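Local atomic coordinates of superoxide dismutase (Acidilobus saccharovorans, PDB entry 4FFK), a protein that probably catalyses, with iron at its active site, the dismutation of superoxide radicals to dioxygen and hydrogen peroxide. Residues D133-V138 with G142-A147; P22-N27 with E38-H43; N170-L175 with L216-L221. All coordinates share one frame; numbering follows the deposited sequence.

Interaction 1. Residues D133-V138 with G142-A147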
loop_
_atom_site.group_PDB
_atom_site.type_symbol
_atom_site.label_atom_id
_atom_site.label_comp_id
_atom_site.label_asym_id
_atom_site.label_seq_id
_atom_site.Cartn_x
_atom_site.Cartn_y
_atom_site.Cartn_z
ATOM N N ASP A 133 -19.502 2.189 -9.382
ATOM C CA ASP A 133 -18.924 3.111 -8.458
ATOM C C ASP A 133 -17.624 2.566 -7.861
ATOM O O ASP A 133 -16.686 3.342 -7.638
ATOM C CB ASP A 133 -19.864 3.434 -7.326
ATOM C CG ASP A 133 -21.007 4.359 -7.744
ATOM O OD1 ASP A 133 -20.999 4.859 -8.896
ATOM O OD2 ASP A 133 -21.877 4.606 -6.871
ATOM N N ALA A 134 -17.549 1.254 -7.667
ATOM C CA ALA A 134 -16.334 0.634 -7.082
ATOM C C ALA A 134 -15.202 0.856 -8.091
ATOM O O ALA A 134 -14.083 1.217 -7.694
ATOM C CB ALA A 134 -16.540 -0.894 -6.829
ATOM N N ALA A 135 -15.504 0.709 -9.368
ATOM C CA ALA A 135 -14.464 0.872 -10.425
ATOM C C ALA A 135 -14.069 2.336 -10.517
ATOM O O ALA A 135 -12.894 2.695 -10.638
ATOM C CB ALA A 135 -14.996 0.379 -11.731
ATOM N N LYS A 136 -15.070 3.213 -10.526
ATOM C CA LYS A 136 -14.803 4.612 -10.765
ATOM C C LYS A 136 -14.040 5.178 -9.576
ATOM O O LYS A 136 -13.307 6.143 -9.715
ATOM C CB LYS A 136 -16.123 5.380 -10.965
ATOM C CG LYS A 136 -16.763 5.122 -12.300
ATOM C CD LYS A 136 -18.244 5.585 -12.223
ATOM C CE LYS A 136 -18.953 4.878 -13.395
ATOM N NZ LYS A 136 -20.305 5.520 -13.538
ATOM N N ASN A 137 -14.216 4.564 -8.398
ATOM C CA ASN A 137 -13.655 5.077 -7.212
ATOM C C ASN A 137 -12.480 4.269 -6.696
ATOM O O ASN A 137 -12.124 4.387 -5.520
ATOM C CB ASN A 137 -14.721 5.240 -6.132
ATOM C CG ASN A 137 -15.649 6.373 -6.489
ATOM O OD1 ASN A 137 -15.251 7.512 -6.390
ATOM N ND2 ASN A 137 -16.805 6.052 -7.048
ATOM N N VAL A 138 -11.860 3.520 -7.599
ATOM C CA VAL A 138 -10.535 3.006 -7.247
ATOM C C VAL A 138 -9.645 4.232 -7.143
ATOM O O VAL A 138 -9.601 5.093 -8.080
ATOM C CB VAL A 138 -10.045 2.077 -8.320
ATOM C CG1 VAL A 138 -8.480 1.906 -8.054
ATOM C CG2 VAL A 138 -10.815 0.780 -8.281
ATOM N N GLY A 142 -6.086 0.556 -10.589
ATOM C CA GLY A 142 -6.398 -0.771 -10.065
ATOM C C GLY A 142 -7.552 -1.333 -10.845
ATOM O O GLY A 142 -7.644 -1.143 -12.039
ATOM N N TRP A 143 -8.443 -1.982 -10.111
ATOM C CA TRP A 143 -9.464 -2.855 -10.721
ATOM C C TRP A 143 -10.666 -2.812 -9.816
ATOM O O TRP A 143 -10.569 -2.607 -8.592
ATOM C CB TRP A 143 -9.026 -4.308 -10.652
ATOM C CG TRP A 143 -7.758 -4.508 -11.403
ATOM C CD1 TRP A 143 -6.514 -4.224 -10.960
ATOM C CD2 TRP A 143 -7.652 -4.948 -12.740
ATOM N NE1 TRP A 143 -5.590 -4.496 -11.942
ATOM C CE2 TRP A 143 -6.266 -4.977 -13.046
ATOM C CE3 TRP A 143 -8.599 -5.409 -13.712
ATOM C CZ2 TRP A 143 -5.789 -5.384 -14.279
ATOM C CZ3 TRP A 143 -8.089 -5.824 -14.950
ATOM C CH2 TRP A 143 -6.722 -5.803 -15.220
ATOM N N ALA A 144 -11.819 -3.065 -10.424
ATOM C CA ALA A 144 -12.960 -3.523 -9.617
ATOM C C ALA A 144 -13.212 -4.939 -10.059
ATOM O O ALA A 144 -13.049 -5.286 -11.249
ATOM C CB ALA A 144 -14.189 -2.633 -9.823
ATOM N N ILE A 145 -13.583 -5.790 -9.101
ATOM C CA ILE A 145 -13.733 -7.174 -9.347
ATOM C C ILE A 145 -15.030 -7.678 -8.712
ATOM O O ILE A 145 -15.319 -7.316 -7.606
ATOM C CB ILE A 145 -12.580 -7.977 -8.746
ATOM C CG1 ILE A 145 -11.290 -7.770 -9.540
ATOM C CG2 ILE A 145 -12.954 -9.448 -8.779
ATOM C CD1 ILE A 145 -10.085 -8.400 -8.832
ATOM N N LEU A 146 -15.797 -8.462 -9.463
ATOM C CA LEU A 146 -16.938 -9.169 -8.899
ATOM C C LEU A 146 -16.371 -10.531 -8.589
ATOM O O LEU A 146 -15.832 -11.160 -9.471
ATOM C CB LEU A 146 -18.072 -9.320 -9.952
ATOM C CG LEU A 146 -19.249 -10.117 -9.313
ATOM C CD1 LEU A 146 -19.833 -9.563 -8.017
ATOM C CD2 LEU A 146 -20.312 -10.202 -10.347
ATOM N N ALA A 147 -16.366 -10.915 -7.320
ATOM C CA ALA A 147 -15.763 -12.156 -6.922
ATOM C C ALA A 147 -16.767 -13.056 -6.227
ATOM O O ALA A 147 -17.771 -12.604 -5.656
ATOM C CB ALA A 147 -14.600 -11.894 -5.983
#
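Trp143 meets Val138 through its backbone alone: Val138 CG2 lies 3.4 Å from Trp143 O, while the indole turns to the other side of the strand. There the ring packs edge-to-face with His92, a ligand of the iron, and NE1 is hydrogen-bonded to His163 ND1; the side chain comes within about 4 Å of the metal. The other flat group here, the Asn137 amide, closes the end of the helix. Its ND2 reaches Asp133 O at 2.8 Å, with the oxygen close to the amide plane, and Asn137 N grips the same oxygen from the opposite face of that carbonyl. Helix 124-136 ends here and a short loop leads into strand 142-148, the middle strand of the antiparallel sheet in the C-terminal domain of iron/manganese superoxide dismutases. Small residues bring helix and sheet close: Ala135 and Ala144 have their CA atoms 4.7 Å apart, and Ala144 CB sits 3.6 Å from Ala135 CA. Ala134 CB stands further off, 4.2 Å from Ala144 CB. With CG1 anti to its backbone N (chi1 165°), Val138 straddles the start of the strand, placing CG1 3.7 Å from Gly142 N and leaving CG2 for the carbonyl of Trp143.

Interaction 2. Residues P22-N27 with E38-H43. With FE (Fe (III) ion), chain B.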
loop_
_atom_site.group_PDB
_atom_site.type_symbol
_atom_site.label_atom_id
_atom_site.label_comp_id
_atom_site.label_asym_id
_atom_site.label_seq_id
_atom_site.Cartn_x
_atom_site.Cartn_y
_atom_site.Cartn_z
ATOM N N PRO A 22 -1.344 -14.701 -23.053
ATOM C CA PRO A 22 -2.416 -15.350 -23.782
ATOM C C PRO A 22 -2.894 -14.470 -24.963
ATOM O O PRO A 22 -2.797 -13.278 -24.917
ATOM C CB PRO A 22 -3.510 -15.520 -22.723
ATOM C CG PRO A 22 -3.360 -14.304 -21.883
ATOM C CD PRO A 22 -1.846 -14.043 -21.818
ATOM N N PRO A 23 -3.375 -15.090 -26.047
ATOM C CA PRO A 23 -3.910 -14.323 -27.167
ATOM C C PRO A 23 -5.194 -13.564 -26.742
ATOM O O PRO A 23 -5.949 -14.077 -25.948
ATOM C CB PRO A 23 -4.266 -15.409 -28.172
ATOM C CG PRO A 23 -4.550 -16.637 -27.344
ATOM C CD PRO A 23 -3.660 -16.527 -26.130
ATOM N N LEU A 24 -5.412 -12.359 -27.236
ATOM C CA LEU A 24 -6.718 -11.728 -27.116
ATOM C C LEU A 24 -7.838 -12.739 -27.544
ATOM O O LEU A 24 -7.636 -13.551 -28.449
ATOM C CB LEU A 24 -6.721 -10.465 -27.957
ATOM C CG LEU A 24 -7.649 -9.345 -27.559
ATOM C CD1 LEU A 24 -7.278 -8.775 -26.095
ATOM C CD2 LEU A 24 -7.575 -8.209 -28.612
ATOM N N PRO A 25 -8.967 -12.770 -26.831
ATOM C CA PRO A 25 -10.025 -13.728 -27.193
ATOM C C PRO A 25 -10.927 -13.274 -28.381
ATOM O O PRO A 25 -12.053 -13.768 -28.503
ATOM C CB PRO A 25 -10.874 -13.836 -25.911
ATOM C CG PRO A 25 -10.122 -13.111 -24.844
ATOM C CD PRO A 25 -9.282 -12.085 -25.571
ATOM N N TYR A 26 -10.430 -12.341 -29.197
ATOM C CA TYR A 26 -11.180 -11.684 -30.269
ATOM C C TYR A 26 -10.135 -10.839 -30.972
ATOM O O TYR A 26 -9.027 -10.624 -30.466
ATOM C CB TYR A 26 -12.339 -10.809 -29.743
ATOM C CG TYR A 26 -12.057 -10.213 -28.383
ATOM C CD1 TYR A 26 -11.241 -9.095 -28.261
ATOM C CD2 TYR A 26 -12.583 -10.792 -27.221
ATOM C CE1 TYR A 26 -10.955 -8.535 -26.987
ATOM C CE2 TYR A 26 -12.306 -10.253 -25.954
ATOM C CZ TYR A 26 -11.492 -9.138 -25.854
ATOM O OH TYR A 26 -11.182 -8.626 -24.606
ATOM N N ASN A 27 -10.461 -10.359 -32.159
ATOM C CA ASN A 27 -9.552 -9.505 -32.859
ATOM C C ASN A 27 -9.551 -8.165 -32.155
ATOM O O ASN A 27 -10.468 -7.837 -31.361
ATOM C CB ASN A 27 -10.019 -9.356 -34.300
ATOM C CG ASN A 27 -11.524 -9.302 -34.387
ATOM O OD1 ASN A 27 -12.190 -10.318 -34.652
ATOM N ND2 ASN A 27 -12.081 -8.149 -34.072
ATOM N N GLU A 38 -6.429 0.354 -30.956
ATOM C CA GLU A 38 -5.209 0.946 -30.499
ATOM C C GLU A 38 -5.035 0.648 -29.014
ATOM O O GLU A 38 -3.993 0.183 -28.595
ATOM C CB GLU A 38 -5.211 2.432 -30.705
ATOM C CG GLU A 38 -3.860 3.061 -30.402
ATOM C CD GLU A 38 -3.855 4.511 -30.523
ATOM O OE1 GLU A 38 -4.818 5.079 -31.054
ATOM O OE2 GLU A 38 -2.890 5.147 -30.095
ATOM N N THR A 39 -6.081 0.923 -28.241
ATOM C CA THR A 39 -6.015 0.564 -26.818
ATOM C C THR A 39 -5.730 -0.910 -26.642
ATOM O O THR A 39 -4.876 -1.289 -25.832
ATOM C CB THR A 39 -7.305 0.884 -26.099
ATOM O OG1 THR A 39 -7.391 2.300 -26.053
ATOM C CG2 THR A 39 -7.209 0.235 -24.621
ATOM N N LEU A 40 -6.420 -1.768 -27.399
ATOM C CA LEU A 40 -6.127 -3.175 -27.290
ATOM C C LEU A 40 -4.675 -3.524 -27.599
ATOM O O LEU A 40 -4.102 -4.401 -26.905
ATOM C CB LEU A 40 -7.157 -4.103 -27.998
ATOM C CG LEU A 40 -8.572 -4.036 -27.406
ATOM C CD1 LEU A 40 -9.481 -5.043 -28.105
ATOM C CD2 LEU A 40 -8.593 -4.367 -25.895
ATOM N N ARG A 41 -4.100 -2.870 -28.607
ATOM C CA ARG A 41 -2.684 -3.131 -28.981
ATOM C C ARG A 41 -1.753 -2.719 -27.825
ATOM O O ARG A 41 -0.925 -3.513 -27.356
ATOM C CB ARG A 41 -2.317 -2.367 -30.216
ATOM C CG ARG A 41 -2.880 -3.075 -31.471
ATOM C CD ARG A 41 -2.270 -2.492 -32.768
ATOM N NE ARG A 41 -2.346 -1.038 -32.858
ATOM C CZ ARG A 41 -3.409 -0.354 -33.314
ATOM N NH1 ARG A 41 -3.379 0.962 -33.362
ATOM N NH2 ARG A 41 -4.499 -0.978 -33.681
ATOM N N TYR A 42 -1.926 -1.501 -27.337
ATOM C CA TYR A 42 -1.062 -1.067 -26.223
ATOM C C TYR A 42 -1.328 -1.917 -25.000
ATOM O O TYR A 42 -0.415 -2.397 -24.372
ATOM C CB TYR A 42 -1.214 0.412 -25.869
ATOM C CG TYR A 42 -0.509 1.263 -26.859
ATOM C CD1 TYR A 42 0.833 1.536 -26.729
ATOM C CD2 TYR A 42 -1.190 1.712 -28.025
ATOM C CE1 TYR A 42 1.491 2.273 -27.645
ATOM C CE2 TYR A 42 -0.500 2.441 -29.003
ATOM C CZ TYR A 42 0.830 2.733 -28.780
ATOM O OH TYR A 42 1.551 3.491 -29.674
ATOM N N HIS A 43 -2.606 -2.070 -24.677
ATOM C CA HIS A 43 -3.000 -2.659 -23.434
ATOM C C HIS A 43 -2.634 -4.122 -23.387
ATOM O O HIS A 43 -2.029 -4.582 -22.421
ATOM C CB HIS A 43 -4.484 -2.474 -23.231
ATOM C CG HIS A 43 -4.891 -2.635 -21.801
ATOM N ND1 HIS A 43 -6.173 -2.368 -21.361
ATOM C CD2 HIS A 43 -4.195 -3.065 -20.721
ATOM C CE1 HIS A 43 -6.244 -2.598 -20.054
ATOM N NE2 HIS A 43 -5.048 -2.991 -19.640
HETATM FE FE FE B . -4.364 -2.799 -17.655
HETATM O O HOH W 1 -3.920 -2.579 -15.664
#
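Leu40 CD1 is the methyl on which this contact turns, touched by Leu24 CD2 at 3.7 Å and by Tyr26 CE1 at 4.0 Å. The two leucine side chains cross at about a right angle, and the tyrosine offers its ring edge, with the methyl near the ring plane. One step out, Pro25 CD rests on a face of that ring, 3.5 Å above it and toward the rim. Trp96 in helix 75-97 packs against Leu24, Pro25 and Leu40, so the loop 22-27 is wedged beside both long helices of the alpha-hairpin domain. Trp96 further meets His43 edge-to-face, which carries the packing toward the active site. About one helical turn on from Leu40, His43 binds the iron through NE2 at 2.1 Å. Water 1 lies 2.0 Å from the iron, nearly in line across it from His43 NE2 (about 173°); His92, Asp178 and His182 complete the site. No hydrogen bond joins the loop to 38-43, so the pair rests on apolar packing; directional bonds of the loop go to its neighbours, Tyr26 OH to Trp96 O and Pro22 O to His44 NE2, just past 38-43 in the same helix.

Interaction 3. Residues N170-L175 with L216-L221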
loop_
_atom_site.group_PDB
_atom_site.type_symbol
_atom_site.label_atom_id
_atom_site.label_comp_id
_atom_site.label_asym_id
_atom_site.label_seq_id
_atom_site.Cartn_x
_atom_site.Cartn_y
_atom_site.Cartn_z
ATOM N N ASN A 170 -8.210 -16.081 -1.707
ATOM C CA ASN A 170 -9.351 -16.982 -1.502
ATOM C C ASN A 170 -10.597 -16.587 -2.301
ATOM O O ASN A 170 -11.249 -17.425 -2.945
ATOM C CB ASN A 170 -9.704 -17.142 -0.042
ATOM C CG ASN A 170 -10.432 -18.490 0.204
ATOM O OD1 ASN A 170 -10.007 -19.516 -0.320
ATOM N ND2 ASN A 170 -11.545 -18.459 0.915
ATOM N N LEU A 171 -10.933 -15.313 -2.248
ATOM C CA LEU A 171 -11.938 -14.754 -3.181
ATOM C C LEU A 171 -11.599 -15.113 -4.599
ATOM O O LEU A 171 -10.443 -15.023 -5.035
ATOM C CB LEU A 171 -11.986 -13.231 -3.023
ATOM C CG LEU A 171 -12.423 -12.866 -1.631
ATOM C CD1 LEU A 171 -11.894 -11.483 -1.224
ATOM C CD2 LEU A 171 -13.948 -13.007 -1.559
ATOM N N ILE A 172 -12.619 -15.517 -5.365
ATOM C CA ILE A 172 -12.436 -15.940 -6.727
ATOM C C ILE A 172 -13.016 -14.864 -7.648
ATOM O O ILE A 172 -14.217 -14.608 -7.628
ATOM C CB ILE A 172 -13.177 -17.290 -6.978
ATOM C CG1 ILE A 172 -12.696 -18.330 -5.927
ATOM C CG2 ILE A 172 -13.125 -17.726 -8.472
ATOM C CD1 ILE A 172 -13.254 -19.737 -6.121
ATOM N N PRO A 173 -12.148 -14.213 -8.417
ATOM C CA PRO A 173 -12.626 -13.101 -9.252
ATOM C C PRO A 173 -13.402 -13.731 -10.397
ATOM O O PRO A 173 -12.936 -14.693 -10.974
ATOM C CB PRO A 173 -11.338 -12.476 -9.787
ATOM C CG PRO A 173 -10.302 -13.674 -9.730
ATOM C CD PRO A 173 -10.681 -14.347 -8.393
ATOM N N LEU A 174 -14.541 -13.148 -10.709
ATOM C CA LEU A 174 -15.334 -13.623 -11.829
ATOM C C LEU A 174 -15.273 -12.655 -12.980
ATOM O O LEU A 174 -15.265 -13.072 -14.160
ATOM C CB LEU A 174 -16.796 -13.771 -11.418
ATOM C CG LEU A 174 -16.963 -14.615 -10.153
ATOM C CD1 LEU A 174 -18.409 -14.692 -9.688
ATOM C CD2 LEU A 174 -16.384 -15.967 -10.406
ATOM N N LEU A 175 -15.265 -11.368 -12.637
ATOM C CA LEU A 175 -15.403 -10.332 -13.631
ATOM C C LEU A 175 -14.559 -9.194 -13.118
ATOM O O LEU A 175 -14.556 -8.933 -11.937
ATOM C CB LEU A 175 -16.873 -9.880 -13.658
ATOM C CG LEU A 175 -17.173 -8.588 -14.404
ATOM C CD1 LEU A 175 -16.846 -8.734 -15.919
ATOM C CD2 LEU A 175 -18.630 -8.264 -14.141
ATOM N N LEU A 216 -18.235 -22.094 -8.150
ATOM C CA LEU A 216 -19.231 -22.792 -7.345
ATOM C C LEU A 216 -18.831 -24.233 -7.025
ATOM O O LEU A 216 -19.196 -24.767 -5.965
ATOM C CB LEU A 216 -20.578 -22.801 -8.070
ATOM C CG LEU A 216 -21.392 -21.520 -7.991
ATOM C CD1 LEU A 216 -22.574 -21.646 -8.942
ATOM C CD2 LEU A 216 -21.844 -21.237 -6.547
ATOM N N ASN A 217 -18.075 -24.831 -7.941
ATOM C CA ASN A 217 -17.579 -26.213 -7.836
ATOM C C ASN A 217 -16.080 -26.356 -7.459
ATOM O O ASN A 217 -15.470 -27.410 -7.662
ATOM C CB ASN A 217 -17.863 -26.953 -9.156
ATOM C CG ASN A 217 -19.237 -27.625 -9.170
ATOM O OD1 ASN A 217 -20.274 -27.035 -8.800
ATOM N ND2 ASN A 217 -19.248 -28.888 -9.600
ATOM N N THR A 218 -15.479 -25.289 -6.938
ATOM C CA THR A 218 -14.151 -25.402 -6.360
ATOM C C THR A 218 -14.312 -25.863 -4.907
ATOM O O THR A 218 -15.212 -25.400 -4.187
ATOM C CB THR A 218 -13.370 -24.085 -6.381
ATOM O OG1 THR A 218 -14.086 -23.097 -5.607
ATOM C CG2 THR A 218 -13.163 -23.608 -7.814
ATOM N N PRO A 219 -13.455 -26.797 -4.484
ATOM C CA PRO A 219 -13.555 -27.268 -3.111
ATOM C C PRO A 219 -13.199 -26.106 -2.167
ATOM O O PRO A 219 -12.346 -25.294 -2.519
ATOM C CB PRO A 219 -12.512 -28.397 -3.057
ATOM C CG PRO A 219 -11.526 -28.069 -4.177
ATOM C CD PRO A 219 -12.383 -27.467 -5.246
ATOM N N LYS A 220 -13.896 -25.985 -1.041
ATOM C CA LYS A 220 -13.515 -25.016 -0.006
ATOM C C LYS A 220 -12.081 -25.319 0.426
ATOM O O LYS A 220 -11.796 -26.366 1.035
ATOM C CB LYS A 220 -14.458 -25.062 1.197
ATOM C CG LYS A 220 -15.642 -24.093 1.127
ATOM C CD LYS A 220 -16.646 -24.485 2.209
ATOM C CE LYS A 220 -17.938 -23.704 2.126
ATOM N NZ LYS A 220 -17.774 -22.367 2.745
ATOM N N LEU A 221 -11.177 -24.403 0.087
ATOM C CA LEU A 221 -9.754 -24.609 0.299
ATOM C C LEU A 221 -9.343 -24.368 1.738
ATOM O O LEU A 221 -8.474 -25.053 2.277
ATOM C CB LEU A 221 -8.954 -23.707 -0.630
ATOM C CG LEU A 221 -8.830 -24.380 -1.989
ATOM C CD1 LEU A 221 -8.764 -23.363 -3.135
ATOM C CD2 LEU A 221 -7.609 -25.268 -1.945
HETATM O O HOH W 2 -11.756 -21.723 -0.766
#
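Thr218 meets Ile172 where the chain, having left helix 205-216 at Asn217, passes the start of strand 172-178, outermost within this chain in the antiparallel sheet of the C-terminal superoxide dismutase domain. Further along, that strand carries a classic beta bulge, Leu174 and Leu175 both facing Leu146. The touch is tip to tip, Thr218 OG1 lying 3.5 Å from Ile172 CD1. A chi1 of 61° sets this hydroxyl between the backbone N and the carbonyl carbon of its own residue, and its hydrogen bond goes back to Ala215 O in the last turn of the helix; toward the isoleucine it makes a packing contact. Beyond Pro219, Lys220 sends NZ off to Pro150 O. Leu221 then returns to the strand's approach at Asn170, with CB 4.3 Å from Asn170 OD1. The second subunit joins in here: Tyr86 OH of that chain is hydrogen-bonded to Asn170 ND2, and Arg211 NE of that chain to Leu221 O, so both segments are tied to the subunit interface at this end. Water 2 bridges the same two residues, donating to Asn170 OD1 at 2.9 Å and accepting from Leu221 N at 2.9 Å, the two partners subtending about 123° at its oxygen.

In the fold
Along the chain, interaction 2 closes before interaction 1 opens, and interaction 3 follows. Interaction 2 belongs to the alpha-hairpin domain; interaction 1 lies in the C-terminal domain, its centre 21 Å away and its nearest atoms about 5 Å away. The iron sits between the two domains, bound by His43 and His92 from one and Asp178 and His182 from the other. Interactions 1 and 3, with centres 18 Å apart, share the sheet directly: strands 142-148 and 172-178 are neighbours, and Leu146 O to Leu174 N, 2.7 Å, is probably a hydrogen bond. Both also touch the second subunit, whereas 38-43 reaches the third. Interactions 2 and 3 lie on opposite sides of the chain's centre, 26 Å apart between centres.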